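Local coordinates for CysE, serine acetyltransferase (Brucella abortus, PDB 4HZD), which catalyses, as a serine acetyltransferase, the transfer of an acetyl group from acetyl-coenzyme A to L-serine, the first step of cysteine biosynthesis from serine, at residues 75-80 against 85-90; 46-51 against 55-60; 92-97 against 123-128. All coordinates share one frame; numbering follows the deposited sequence.

Contact 1. Residues 75-80 against 85-90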
ATOM      1  N   GLN A  75       6.594  17.521  -1.240  1.00 23.90           N
ATOM      2  CA  GLN A  75       6.662  18.759  -0.467  1.00 23.39           C
ATOM      3  C   GLN A  75       8.113  19.268  -0.314  1.00 24.85           C
ATOM      4  O   GLN A  75       8.359  20.482  -0.336  1.00 21.49           O
ATOM      5  CB  GLN A  75       6.023  18.572   0.930  1.00 26.57           C
ATOM      6  CG  GLN A  75       4.524  18.241   0.937  1.00 25.09           C
ATOM      7  CD  GLN A  75       4.028  17.735   2.296  1.00 27.67           C
ATOM      8  OE1 GLN A  75       4.813  17.429   3.200  1.00 27.64           O
ATOM      9  NE2 GLN A  75       2.700  17.679   2.456  1.00 27.59           N
ATOM     10  N   THR A  76       9.054  18.333  -0.120  1.00 21.69           N
ATOM     11  CA  THR A  76      10.471  18.661  -0.046  1.00 23.45           C
ATOM     12  C   THR A  76      11.015  19.153  -1.415  1.00 23.07           C
ATOM     13  O   THR A  76      11.641  20.209  -1.475  1.00 25.37           O
ATOM     14  CB  THR A  76      11.271  17.475   0.564  1.00 21.50           C
ATOM     15  OG1 THR A  76      10.597  17.079   1.758  1.00 19.99           O
ATOM     16  CG2 THR A  76      12.707  17.884   0.886  1.00 20.12           C
ATOM     17  N   PHE A  77      10.773  18.407  -2.500  1.00 22.56           N
ATOM     18  CA  PHE A  77      10.927  18.955  -3.865  1.00 23.81           C
ATOM     19  C   PHE A  77      10.398  20.392  -4.062  1.00 24.81           C
ATOM     20  O   PHE A  77      11.118  21.235  -4.594  1.00 23.99           O
ATOM     21  CB  PHE A  77      10.248  18.055  -4.893  1.00 25.51           C
ATOM     22  CG  PHE A  77      11.198  17.264  -5.738  1.00 26.92           C
ATOM     23  CD1 PHE A  77      12.174  17.907  -6.496  1.00 28.18           C
ATOM     24  CD2 PHE A  77      11.098  15.868  -5.795  1.00 29.02           C
ATOM     25  CE1 PHE A  77      13.064  17.171  -7.283  1.00 30.10           C
ATOM     26  CE2 PHE A  77      11.984  15.123  -6.583  1.00 31.59           C
ATOM     27  CZ  PHE A  77      12.953  15.783  -7.327  1.00 30.12           C
ATOM     28  N   ASP A  78       9.155  20.670  -3.643  1.00 25.34           N
ATOM     29  CA  ASP A  78       8.585  22.028  -3.692  1.00 28.09           C
ATOM     30  C   ASP A  78       9.500  23.063  -3.015  1.00 26.25           C
ATOM     31  O   ASP A  78       9.670  24.152  -3.535  1.00 24.63           O
ATOM     32  CB  ASP A  78       7.226  22.113  -2.966  1.00 31.91           C
ATOM     33  CG  ASP A  78       6.095  21.353  -3.666  1.00 35.04           C
ATOM     34  OD1 ASP A  78       6.068  21.283  -4.908  1.00 38.29           O
ATOM     35  OD2 ASP A  78       5.177  20.873  -2.956  1.00 38.51           O
ATOM     36  N   THR A  79      10.018  22.731  -1.826  1.00 23.52           N
ATOM     37  CA  THR A  79      10.947  23.569  -1.062  1.00 25.14           C
ATOM     38  C   THR A  79      12.256  23.841  -1.864  1.00 26.69           C
ATOM     39  O   THR A  79      12.720  24.995  -1.952  1.00 25.75           O
ATOM     40  CB  THR A  79      11.273  22.943   0.334  1.00 27.10           C
ATOM     41  OG1 THR A  79      10.074  22.922   1.125  1.00 31.46           O
ATOM     42  CG2 THR A  79      12.244  23.793   1.077  1.00 30.63           C
ATOM     43  N   MET A  80      12.814  22.779  -2.472  1.00 23.77           N
ATOM     44  CA  MET A  80      13.982  22.905  -3.350  1.00 24.68           C
ATOM     45  C   MET A  80      13.729  23.881  -4.529  1.00 23.21           C
ATOM     46  O   MET A  80      14.507  24.792  -4.748  1.00 22.51           O
ATOM     47  CB  MET A  80      14.462  21.529  -3.812  1.00 25.86           C
ATOM     48  CG  MET A  80      15.808  21.552  -4.527  1.00 29.24           C
ATOM     49  SD  MET A  80      15.550  21.757  -6.287  1.00 33.25           S
ATOM     50  CE  MET A  80      15.402  20.013  -6.698  1.00 28.23           C
ATOM     51  N   PRO A  85      15.262  28.528  -8.070  1.00 26.25           N
ATOM     52  CA  PRO A  85      14.447  28.842  -9.243  1.00 27.35           C
ATOM     53  C   PRO A  85      15.053  28.390 -10.563  1.00 26.26           C
ATOM     54  O   PRO A  85      14.314  28.145 -11.522  1.00 26.84           O
ATOM     55  CB  PRO A  85      14.328  30.391  -9.226  1.00 26.97           C
ATOM     56  CG  PRO A  85      14.948  30.844  -7.962  1.00 27.46           C
ATOM     57  CD  PRO A  85      15.756  29.741  -7.378  1.00 26.33           C
ATOM     58  N   GLU A  86      16.375  28.299 -10.629  1.00 25.18           N
ATOM     59  CA  GLU A  86      17.058  27.855 -11.847  1.00 25.92           C
ATOM     60  C   GLU A  86      16.694  26.399 -12.206  1.00 24.58           C
ATOM     61  O   GLU A  86      16.901  25.967 -13.339  1.00 27.28           O
ATOM     62  CB  GLU A  86      18.579  27.981 -11.693  1.00 26.11           C
ATOM     63  CG  GLU A  86      19.138  27.086 -10.594  1.00 29.24           C
ATOM     64  CD  GLU A  86      19.245  27.830  -9.261  1.00 36.04           C
ATOM     65  OE1 GLU A  86      18.359  28.679  -8.921  1.00 35.40           O
ATOM     66  OE2 GLU A  86      20.236  27.571  -8.545  1.00 42.19           O
ATOM     67  N   TRP A  87      16.143  25.651 -11.257  1.00 23.59           N
ATOM     68  CA  TRP A  87      15.764  24.254 -11.549  1.00 24.71           C
ATOM     69  C   TRP A  87      14.758  24.139 -12.690  1.00 25.11           C
ATOM     70  O   TRP A  87      14.807  23.204 -13.463  1.00 26.32           O
ATOM     71  CB  TRP A  87      15.339  23.509 -10.284  1.00 25.47           C
ATOM     72  CG  TRP A  87      15.062  22.065 -10.559  1.00 26.34           C
ATOM     73  CD1 TRP A  87      15.940  21.116 -11.064  1.00 26.71           C
ATOM     74  CD2 TRP A  87      13.786  21.376 -10.394  1.00 26.11           C
ATOM     75  NE1 TRP A  87      15.322  19.915 -11.204  1.00 26.32           N
ATOM     76  CE2 TRP A  87      14.018  19.995 -10.813  1.00 26.82           C
ATOM     77  CE3 TRP A  87      12.520  21.749  -9.948  1.00 26.15           C
ATOM     78  CZ2 TRP A  87      13.001  19.052 -10.817  1.00 27.44           C
ATOM     79  CZ3 TRP A  87      11.497  20.790  -9.937  1.00 29.33           C
ATOM     80  CH2 TRP A  87      11.737  19.467 -10.348  1.00 29.76           C
ATOM     81  N   SER A  88      13.863  25.114 -12.814  1.00 26.36           N
ATOM     82  CA  SER A  88      12.948  25.214 -13.957  1.00 26.74           C
ATOM     83  C   SER A  88      13.635  25.160 -15.313  1.00 25.94           C
ATOM     84  O   SER A  88      13.185  24.459 -16.203  1.00 25.42           O
ATOM     85  CB  SER A  88      12.119  26.505 -13.865  1.00 27.66           C
ATOM     86  OG  SER A  88      11.185  26.423 -12.812  1.00 28.32           O
ATOM     87  N   HIS A  89      14.711  25.917 -15.488  1.00 26.37           N
ATOM     88  CA  HIS A  89      15.493  25.845 -16.729  1.00 27.19           C
ATOM     89  C   HIS A  89      16.340  24.567 -16.827  1.00 25.60           C
ATOM     90  O   HIS A  89      16.407  23.939 -17.906  1.00 25.35           O
ATOM     91  CB  HIS A  89      16.373  27.084 -16.851  1.00 26.99           C
ATOM     92  CG  HIS A  89      17.490  26.946 -17.864  1.00 28.59           C
ATOM     93  ND1 HIS A  89      17.285  27.062 -19.180  1.00 30.89           N
ATOM     94  CD2 HIS A  89      18.857  26.691 -17.698  1.00 30.60           C
ATOM     95  CE1 HIS A  89      18.453  26.888 -19.838  1.00 31.19           C
ATOM     96  NE2 HIS A  89      19.414  26.667 -18.927  1.00 31.82           N
ATOM     97  N   VAL A  90      16.978  24.178 -15.709  1.00 24.22           N
ATOM     98  CA  VAL A  90      17.836  22.984 -15.683  1.00 23.29           C
ATOM     99  C   VAL A  90      17.030  21.755 -16.133  1.00 23.74           C
ATOM    100  O   VAL A  90      17.485  21.000 -17.007  1.00 24.29           O
ATOM    101  CB  VAL A  90      18.482  22.745 -14.300  1.00 24.44           C
ATOM    102  CG1 VAL A  90      19.186  21.401 -14.233  1.00 24.22           C
ATOM    103  CG2 VAL A  90      19.451  23.870 -13.914  1.00 23.44           C
TER

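Contact 2. Residues 46-51 against 55-60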
ATOM      1  N   LEU A  46      -1.793  15.995 -16.540  1.00 23.65           N
ATOM      2  CA  LEU A  46      -2.890  16.872 -16.990  1.00 24.35           C
ATOM      3  C   LEU A  46      -3.520  17.716 -15.865  1.00 23.98           C
ATOM      4  O   LEU A  46      -3.908  18.843 -16.101  1.00 24.67           O
ATOM      5  CB  LEU A  46      -3.902  16.104 -17.830  1.00 23.86           C
ATOM      6  CG  LEU A  46      -3.294  15.730 -19.190  1.00 26.30           C
ATOM      7  CD1 LEU A  46      -4.046  14.612 -19.866  1.00 26.86           C
ATOM      8  CD2 LEU A  46      -3.205  16.939 -20.119  1.00 26.66           C
ATOM      9  N   ASN A  47      -3.575  17.193 -14.647  1.00 22.48           N
ATOM     10  CA  ASN A  47      -4.048  17.983 -13.510  1.00 24.59           C
ATOM     11  C   ASN A  47      -2.989  18.950 -12.955  1.00 25.73           C
ATOM     12  O   ASN A  47      -3.308  19.723 -12.058  1.00 26.33           O
ATOM     13  CB  ASN A  47      -4.528  17.103 -12.321  1.00 24.06           C
ATOM     14  CG  ASN A  47      -5.749  16.257 -12.642  1.00 25.69           C
ATOM     15  OD1 ASN A  47      -6.454  16.520 -13.602  1.00 22.67           O
ATOM     16  ND2 ASN A  47      -6.001  15.231 -11.819  1.00 22.73           N
ATOM     17  N   GLN A  48      -1.737  18.867 -13.421  1.00 21.19           N
ATOM     18  CA  GLN A  48      -0.672  19.673 -12.830  1.00 23.53           C
ATOM     19  C   GLN A  48      -0.684  21.042 -13.497  1.00 21.73           C
ATOM     20  O   GLN A  48      -0.916  21.143 -14.704  1.00 20.50           O
ATOM     21  CB  GLN A  48       0.698  18.990 -13.018  1.00 24.34           C
ATOM     22  CG  GLN A  48       0.768  17.579 -12.430  1.00 22.33           C
ATOM     23  CD  GLN A  48       0.895  17.574 -10.916  1.00 25.10           C
ATOM     24  OE1 GLN A  48       1.087  18.618 -10.299  1.00 23.16           O
ATOM     25  NE2 GLN A  48       0.810  16.395 -10.311  1.00 22.96           N
ATOM     26  N   PRO A  49      -0.458  22.103 -12.724  1.00 25.10           N
ATOM     27  CA  PRO A  49      -0.440  23.403 -13.417  1.00 26.54           C
ATOM     28  C   PRO A  49       0.937  23.775 -13.989  1.00 28.76           C
ATOM     29  O   PRO A  49       1.074  24.868 -14.554  1.00 28.68           O
ATOM     30  CB  PRO A  49      -0.810  24.400 -12.313  1.00 27.77           C
ATOM     31  CG  PRO A  49      -0.306  23.763 -11.062  1.00 29.63           C
ATOM     32  CD  PRO A  49      -0.415  22.251 -11.256  1.00 27.31           C
ATOM     33  N   SER A  50       1.942  22.897 -13.847  1.00 26.94           N
ATOM     34  CA  SER A  50       3.278  23.222 -14.370  1.00 26.94           C
ATOM     35  C   SER A  50       4.109  21.967 -14.624  1.00 27.77           C
ATOM     36  O   SER A  50       3.866  20.905 -14.031  1.00 26.16           O
ATOM     37  CB  SER A  50       4.027  24.177 -13.408  1.00 26.15           C
ATOM     38  OG  SER A  50       4.381  23.539 -12.178  1.00 30.39           O
ATOM     39  N   LEU A  51       5.085  22.087 -15.520  1.00 25.09           N
ATOM     40  CA  LEU A  51       6.007  20.995 -15.770  1.00 24.60           C
ATOM     41  C   LEU A  51       6.770  20.649 -14.501  1.00 25.08           C
ATOM     42  O   LEU A  51       6.945  19.477 -14.199  1.00 24.90           O
ATOM     43  CB  LEU A  51       6.939  21.357 -16.939  1.00 25.16           C
ATOM     44  CG  LEU A  51       8.039  20.355 -17.319  1.00 25.91           C
ATOM     45  CD1 LEU A  51       7.466  18.985 -17.718  1.00 23.02           C
ATOM     46  CD2 LEU A  51       8.794  20.943 -18.493  1.00 26.18           C
ATOM     47  N   VAL A  55       6.950  16.813 -12.881  1.00 21.33           N
ATOM     48  CA  VAL A  55       8.268  16.138 -12.691  1.00 22.33           C
ATOM     49  C   VAL A  55       8.412  15.792 -11.214  1.00 22.49           C
ATOM     50  O   VAL A  55       8.692  14.622 -10.867  1.00 23.71           O
ATOM     51  CB  VAL A  55       9.489  17.016 -13.203  1.00 21.06           C
ATOM     52  CG1 VAL A  55      10.871  16.476 -12.788  1.00 19.91           C
ATOM     53  CG2 VAL A  55       9.467  17.159 -14.726  1.00 20.28           C
ATOM     54  N   MET A  56       8.169  16.765 -10.345  1.00 21.58           N
ATOM     55  CA  MET A  56       8.207  16.492  -8.877  1.00 23.48           C
ATOM     56  C   MET A  56       7.250  15.395  -8.468  1.00 22.25           C
ATOM     57  O   MET A  56       7.629  14.507  -7.680  1.00 21.05           O
ATOM     58  CB  MET A  56       7.923  17.758  -8.055  1.00 24.71           C
ATOM     59  CG  MET A  56       8.971  18.821  -8.287  1.00 28.35           C
ATOM     60  SD  MET A  56       8.788  20.347  -7.353  1.00 34.11           S
ATOM     61  CE  MET A  56       7.036  20.646  -7.486  1.00 30.88           C
ATOM     62  N   HIS A  57       6.021  15.444  -9.002  1.00 20.75           N
ATOM     63  CA  HIS A  57       5.038  14.415  -8.722  1.00 21.62           C
ATOM     64  C   HIS A  57       5.453  13.041  -9.225  1.00 22.74           C
ATOM     65  O   HIS A  57       5.420  12.072  -8.464  1.00 22.76           O
ATOM     66  CB  HIS A  57       3.678  14.781  -9.281  1.00 23.31           C
ATOM     67  CG  HIS A  57       2.652  13.690  -9.133  1.00 22.64           C
ATOM     68  ND1 HIS A  57       1.729  13.693  -8.159  1.00 26.79           N
ATOM     69  CD2 HIS A  57       2.417  12.563  -9.885  1.00 23.32           C
ATOM     70  CE1 HIS A  57       0.935  12.620  -8.279  1.00 22.36           C
ATOM     71  NE2 HIS A  57       1.359  11.919  -9.329  1.00 25.48           N
ATOM     72  N   ARG A  58       5.826  12.930 -10.500  1.00 21.85           N
ATOM     73  CA  ARG A  58       6.329  11.651 -11.027  1.00 20.48           C
ATOM     74  C   ARG A  58       7.438  11.063 -10.163  1.00 20.77           C
ATOM     75  O   ARG A  58       7.385   9.872  -9.760  1.00 20.85           O
ATOM     76  CB  ARG A  58       6.846  11.818 -12.454  1.00 20.36           C
ATOM     77  CG  ARG A  58       7.352  10.509 -13.055  1.00 20.67           C
ATOM     78  CD  ARG A  58       6.160   9.674 -13.522  1.00 20.66           C
ATOM     79  NE  ARG A  58       6.427   8.247 -13.674  1.00 20.55           N
ATOM     80  CZ  ARG A  58       6.048   7.310 -12.804  1.00 21.09           C
ATOM     81  NH1 ARG A  58       5.465   7.659 -11.676  1.00 21.15           N
ATOM     82  NH2 ARG A  58       6.286   6.020 -13.050  1.00 19.40           N
ATOM     83  N   ILE A  59       8.426  11.895  -9.834  1.00 22.18           N
ATOM     84  CA  ILE A  59       9.587  11.399  -9.136  1.00 22.81           C
ATOM     85  C   ILE A  59       9.224  11.023  -7.702  1.00 22.38           C
ATOM     86  O   ILE A  59       9.650   9.973  -7.215  1.00 21.54           O
ATOM     87  CB  ILE A  59      10.767  12.382  -9.164  1.00 22.86           C
ATOM     88  CG1 ILE A  59      11.259  12.574 -10.612  1.00 24.20           C
ATOM     89  CG2 ILE A  59      11.909  11.787  -8.367  1.00 22.43           C
ATOM     90  CD1 ILE A  59      12.316  13.634 -10.733  1.00 21.54           C
ATOM     91  N   ALA A  60       8.430  11.877  -7.043  1.00 20.77           N
ATOM     92  CA  ALA A  60       7.942  11.580  -5.712  1.00 21.42           C
ATOM     93  C   ALA A  60       7.221  10.216  -5.638  1.00 20.63           C
ATOM     94  O   ALA A  60       7.472   9.456  -4.697  1.00 20.87           O
ATOM     95  CB  ALA A  60       7.100  12.732  -5.137  1.00 19.77           C
TER
HETATM   96  O   HOH W   1       0.711  16.408  -7.250  1.00 33.24           O

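Contact 3. Residues 92-97 against 123-128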
ATOM      1  N   ARG A  92      14.310  21.485 -17.933  1.00 23.20           N
ATOM      2  CA  ARG A  92      14.002  21.680 -19.354  1.00 22.12           C
ATOM      3  C   ARG A  92      15.200  21.401 -20.289  1.00 22.32           C
ATOM      4  O   ARG A  92      15.032  20.793 -21.360  1.00 22.79           O
ATOM      5  CB  ARG A  92      13.427  23.098 -19.598  1.00 23.89           C
ATOM      6  CG  ARG A  92      11.898  23.199 -19.385  1.00 23.94           C
ATOM      7  CD  ARG A  92      11.417  24.656 -19.303  1.00 24.85           C
ATOM      8  NE  ARG A  92      10.001  24.784 -18.901  1.00 24.99           N
ATOM      9  CZ  ARG A  92       9.539  24.749 -17.639  1.00 26.78           C
ATOM     10  NH1 ARG A  92      10.348  24.536 -16.603  1.00 26.69           N
ATOM     11  NH2 ARG A  92       8.236  24.907 -17.407  1.00 26.94           N
ATOM     12  N   VAL A  93      16.390  21.843 -19.903  1.00 23.41           N
ATOM     13  CA  VAL A  93      17.593  21.490 -20.681  1.00 24.95           C
ATOM     14  C   VAL A  93      17.891  19.971 -20.576  1.00 25.17           C
ATOM     15  O   VAL A  93      18.293  19.340 -21.562  1.00 23.87           O
ATOM     16  CB  VAL A  93      18.827  22.368 -20.369  1.00 27.44           C
ATOM     17  CG1 VAL A  93      18.521  23.824 -20.685  1.00 29.37           C
ATOM     18  CG2 VAL A  93      19.250  22.264 -18.927  1.00 30.48           C
ATOM     19  N   ASP A  94      17.649  19.383 -19.401  1.00 23.97           N
ATOM     20  CA  ASP A  94      17.834  17.932 -19.227  1.00 23.37           C
ATOM     21  C   ASP A  94      16.857  17.138 -20.095  1.00 23.96           C
ATOM     22  O   ASP A  94      17.216  16.106 -20.674  1.00 25.45           O
ATOM     23  CB  ASP A  94      17.705  17.518 -17.753  1.00 21.99           C
ATOM     24  CG  ASP A  94      18.884  17.934 -16.900  1.00 22.84           C
ATOM     25  OD1 ASP A  94      19.951  18.355 -17.414  1.00 23.80           O
ATOM     26  OD2 ASP A  94      18.758  17.841 -15.667  1.00 23.26           O
ATOM     27  N   ILE A  95      15.613  17.616 -20.176  1.00 26.45           N
ATOM     28  CA  ILE A  95      14.597  17.024 -21.048  1.00 22.82           C
ATOM     29  C   ILE A  95      14.989  17.178 -22.529  1.00 25.07           C
ATOM     30  O   ILE A  95      14.925  16.213 -23.315  1.00 21.69           O
ATOM     31  CB  ILE A  95      13.201  17.657 -20.792  1.00 22.42           C
ATOM     32  CG1 ILE A  95      12.618  17.211 -19.445  1.00 20.41           C
ATOM     33  CG2 ILE A  95      12.225  17.318 -21.924  1.00 20.59           C
ATOM     34  CD1 ILE A  95      11.310  17.935 -19.119  1.00 20.20           C
ATOM     35  N   GLN A  96      15.402  18.397 -22.888  1.00 23.72           N
ATOM     36  CA  GLN A  96      15.911  18.681 -24.227  1.00 27.43           C
ATOM     37  C   GLN A  96      17.131  17.823 -24.615  1.00 27.08           C
ATOM     38  O   GLN A  96      17.215  17.393 -25.761  1.00 26.16           O
ATOM     39  CB  GLN A  96      16.152  20.203 -24.434  1.00 28.94           C
ATOM     40  CG  GLN A  96      16.483  20.591 -25.875  1.00 30.40           C
ATOM     41  CD  GLN A  96      15.261  20.628 -26.795  1.00 31.78           C
ATOM     42  OE1 GLN A  96      14.144  20.953 -26.381  1.00 32.69           O
ATOM     43  NE2 GLN A  96      15.477  20.288 -28.051  1.00 34.95           N
ATOM     44  N   ALA A  97      18.011  17.501 -23.657  1.00 25.46           N
ATOM     45  CA  ALA A  97      19.117  16.568 -23.900  1.00 27.02           C
ATOM     46  C   ALA A  97      18.647  15.197 -24.377  1.00 27.45           C
ATOM     47  O   ALA A  97      19.210  14.631 -25.329  1.00 25.11           O
ATOM     48  CB  ALA A  97      19.995  16.406 -22.666  1.00 24.15           C
ATOM     49  N   THR A 123      16.483  13.727  -8.821  1.00 18.25           N
ATOM     50  CA  THR A 123      16.566  13.213  -7.449  1.00 19.06           C
ATOM     51  C   THR A 123      17.906  13.595  -6.856  1.00 19.39           C
ATOM     52  O   THR A 123      17.946  14.100  -5.743  1.00 20.55           O
ATOM     53  CB  THR A 123      16.351  11.675  -7.340  1.00 18.53           C
ATOM     54  OG1 THR A 123      15.087  11.334  -7.882  1.00 21.39           O
ATOM     55  CG2 THR A 123      16.377  11.244  -5.873  1.00 17.66           C
ATOM     56  N   HIS A 124      19.003  13.476  -7.633  1.00 19.80           N
ATOM     57  CA  HIS A 124      20.276  13.967  -7.130  1.00 20.04           C
ATOM     58  C   HIS A 124      20.285  15.451  -6.834  1.00 19.60           C
ATOM     59  O   HIS A 124      20.827  15.880  -5.816  1.00 18.29           O
ATOM     60  CB  HIS A 124      21.438  13.709  -8.075  1.00 20.42           C
ATOM     61  CG  HIS A 124      22.703  14.379  -7.597  1.00 22.79           C
ATOM     62  ND1 HIS A 124      23.347  13.980  -6.473  1.00 21.50           N
ATOM     63  CD2 HIS A 124      23.361  15.528  -8.047  1.00 21.59           C
ATOM     64  CE1 HIS A 124      24.410  14.784  -6.265  1.00 21.38           C
ATOM     65  NE2 HIS A 124      24.408  15.732  -7.219  1.00 23.30           N
ATOM     66  N   ARG A 125      19.737  16.245  -7.744  1.00 18.03           N
ATOM     67  CA  ARG A 125      19.649  17.689  -7.528  1.00 19.71           C
ATOM     68  C   ARG A 125      18.960  17.991  -6.178  1.00 19.53           C
ATOM     69  O   ARG A 125      19.410  18.840  -5.415  1.00 22.28           O
ATOM     70  CB  ARG A 125      18.894  18.341  -8.693  1.00 20.22           C
ATOM     71  CG  ARG A 125      19.604  18.165 -10.035  1.00 20.06           C
ATOM     72  CD  ARG A 125      19.224  19.215 -11.081  1.00 21.09           C
ATOM     73  NE  ARG A 125      19.599  18.784 -12.449  1.00 20.51           N
ATOM     74  CZ  ARG A 125      20.850  18.802 -12.929  1.00 19.91           C
ATOM     75  NH1 ARG A 125      21.874  19.182 -12.154  1.00 19.18           N
ATOM     76  NH2 ARG A 125      21.083  18.422 -14.174  1.00 20.71           N
ATOM     77  N   LEU A 126      17.871  17.285  -5.893  1.00 19.51           N
ATOM     78  CA  LEU A 126      17.176  17.434  -4.604  1.00 20.29           C
ATOM     79  C   LEU A 126      18.094  17.059  -3.450  1.00 20.34           C
ATOM     80  O   LEU A 126      18.276  17.842  -2.521  1.00 21.35           O
ATOM     81  CB  LEU A 126      15.894  16.577  -4.554  1.00 19.38           C
ATOM     82  CG  LEU A 126      15.089  16.674  -3.225  1.00 18.99           C
ATOM     83  CD1 LEU A 126      14.853  18.155  -2.865  1.00 17.31           C
ATOM     84  CD2 LEU A 126      13.771  15.880  -3.308  1.00 16.42           C
ATOM     85  N   ALA A 127      18.642  15.850  -3.507  1.00 21.57           N
ATOM     86  CA  ALA A 127      19.563  15.354  -2.477  1.00 21.68           C
ATOM     87  C   ALA A 127      20.756  16.293  -2.221  1.00 22.30           C
ATOM     88  O   ALA A 127      21.194  16.492  -1.074  1.00 22.11           O
ATOM     89  CB  ALA A 127      20.045  13.941  -2.848  1.00 22.08           C
ATOM     90  N   HIS A 128      21.287  16.856  -3.294  1.00 24.01           N
ATOM     91  CA  HIS A 128      22.477  17.726  -3.245  1.00 25.19           C
ATOM     92  C   HIS A 128      22.166  19.009  -2.479  1.00 22.88           C
ATOM     93  O   HIS A 128      22.917  19.428  -1.599  1.00 21.93           O
ATOM     94  CB  HIS A 128      22.979  18.031  -4.672  1.00 24.02           C
ATOM     95  CG  HIS A 128      24.225  18.906  -4.714  1.00 28.22           C
ATOM     96  ND1 HIS A 128      25.457  18.449  -4.365  1.00 28.22           N
ATOM     97  CD2 HIS A 128      24.396  20.255  -5.091  1.00 29.09           C
ATOM     98  CE1 HIS A 128      26.359  19.452  -4.501  1.00 28.19           C
ATOM     99  NE2 HIS A 128      25.708  20.551  -4.944  1.00 31.75           N
TER

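Contact 1. Residues 75-80 against 85-90
The indole of Trp-87 meets two side chains of helix 70-83, each in its own way. Over one face lies the methyl of Met-80: CE stands 4.2 Å from the centroid of the five-membered ring of Trp-87 and only 8° off its normal, a clear CH-pi contact. The sulfur follows at a slant, Met-80 SD being 4.7 Å from the same centroid, which makes the pair a Met-aromatic contact. The six-membered ring of Trp-87 meets Phe-77 differently. Their planes are 26° apart, but the rings are slid so far past one another, with centroids separated by 5.5 Å, that they hardly overlap; CE1 of Phe-77 approaches CZ2 of Trp-87 to 4.0 Å. The indole reaches both partners because CG of Trp-87 is anti to the backbone N (chi1 -175°), which carries the ring toward the preceding helix. NE1 of Trp-87 gives its N-H to Gln-122 OE1, so the indole nitrogen is satisfied from helix 116-132, while Met-56 of helix 51-63 also packs against the indole. Aromatic and methionine packing thus closes the turn between two consecutive helices, an apolar core contact of the all-helical N-terminal domain of serine acetyltransferases.

Contact 2. Residues 46-51 against 55-60
Gln-48 reaches from the loop between helices 38-46 and 51-63 to His-57 on the second of them. From CB, which points toward residues 55-60, the chain passes to a CG anti to the carbonyl carbon and then bends at chi2 (-76°), bringing the terminal amide up to the histidine. Its nitrogen does the touching: NE2 of Gln-48 lies 3.4 Å from CB and 3.5 Å from CG of His-57, beside the root of the imidazole. Amide and ring planes are 51° apart, an oblique approach and not a stack. The polar link between the two is made by one water, to which Gln-48 NE2 donates at 3.1 Å and which lies 3.0 Å from ND1 of His-57. NE2 also bonds to the carbonyl oxygen of Ala-43, so the amide is held from the preceding helix as well, and Gln-75 of a neighbouring subunit packs on Gln-48.

At the other end of the contact, Leu-51 O accepts a nearly straight bond from Val-55 N (3.0 Å, 166° at the hydrogen). One methyl of each residue adds apolar packing, Leu-51 CD1 lying 4.0 Å from Val-55 CG2. Just before this turn, Ser-50 occupies the N-cap position, and its side chain caps a backbone N beyond Leu-51. The whole is a capped helix N-terminus, with the connecting loop folded back along the first turns of its own helix, here at a subunit interface of the helical N-terminal domain.

Contact 3. Residues 92-97 against 123-128
Asp-94 and Arg-125 reach for each other from opposite directions and meet in a salt bridge between helix 87-101 and helix 116-132. The main bond runs from Arg-125 NH2 to Asp-94 OD2 at 2.8 Å and is almost straight, 169° at the hydrogen. It uses the syn lone pair of OD2, on the side of the other carboxylate oxygen, and the acceptor lies only 4° out of the guanidinium plane. A second bond to OD2, from Arg-125 NE at 3.5 Å, is weak. Since both donors turn to one oxygen, the grip is uneven and differs from the two-by-two pairing of a bidentate bridge, although carboxylate and guanidinium are nearly coplanar, with 24° between their planes. Arg-125 spans the gap with a chain extended from CG to NE.

The pair sits where the helical N-terminal domain meets the start of the left-handed beta-helix, the hexapeptide-repeat fold that in this protein also carries the coenzyme A site. Both partners hold on to the backbone there: Arg-125 gives NH1 to the carbonyl of Leu-160 and NH2 also to that of Gly-161, while Asp-94 OD1 accepts from the backbone N of Leu-164.

Farther out, Gln-122, one turn before Arg-125, donates its NE2 to Asp-94 OD2, adding a further donor to the oxygen already used by the arginine, while Phe-118 and Ile-121 of the same helix pack against the buried Asp-94. The cluster of donors around this carboxylate would probably favour its ionised form.

Overall arrangement
The three contacts lie in series along the chain, contact 2 first, then contact 1, then contact 3, and all belong to the helical part of the molecule. Centres of contacts 1 and 3 are about 10 Å apart, those of contacts 1 and 2 about 12 Å, and those of contacts 2 and 3 about 14 Å. Helix 87-101 serves both contact 1 and contact 3. Ile-59, from contact 2, packs on Phe-77, while Leu-126 of contact 3 touches Met-80 and Phe-77. Leu-51 against Arg-92 and Ile-95 ties contact 2 to contact 3. The contacts thus adjoin in one helical bundle, with a subunit interface reached by residues of contacts 1 and 2 and the beta-helix by contact 3.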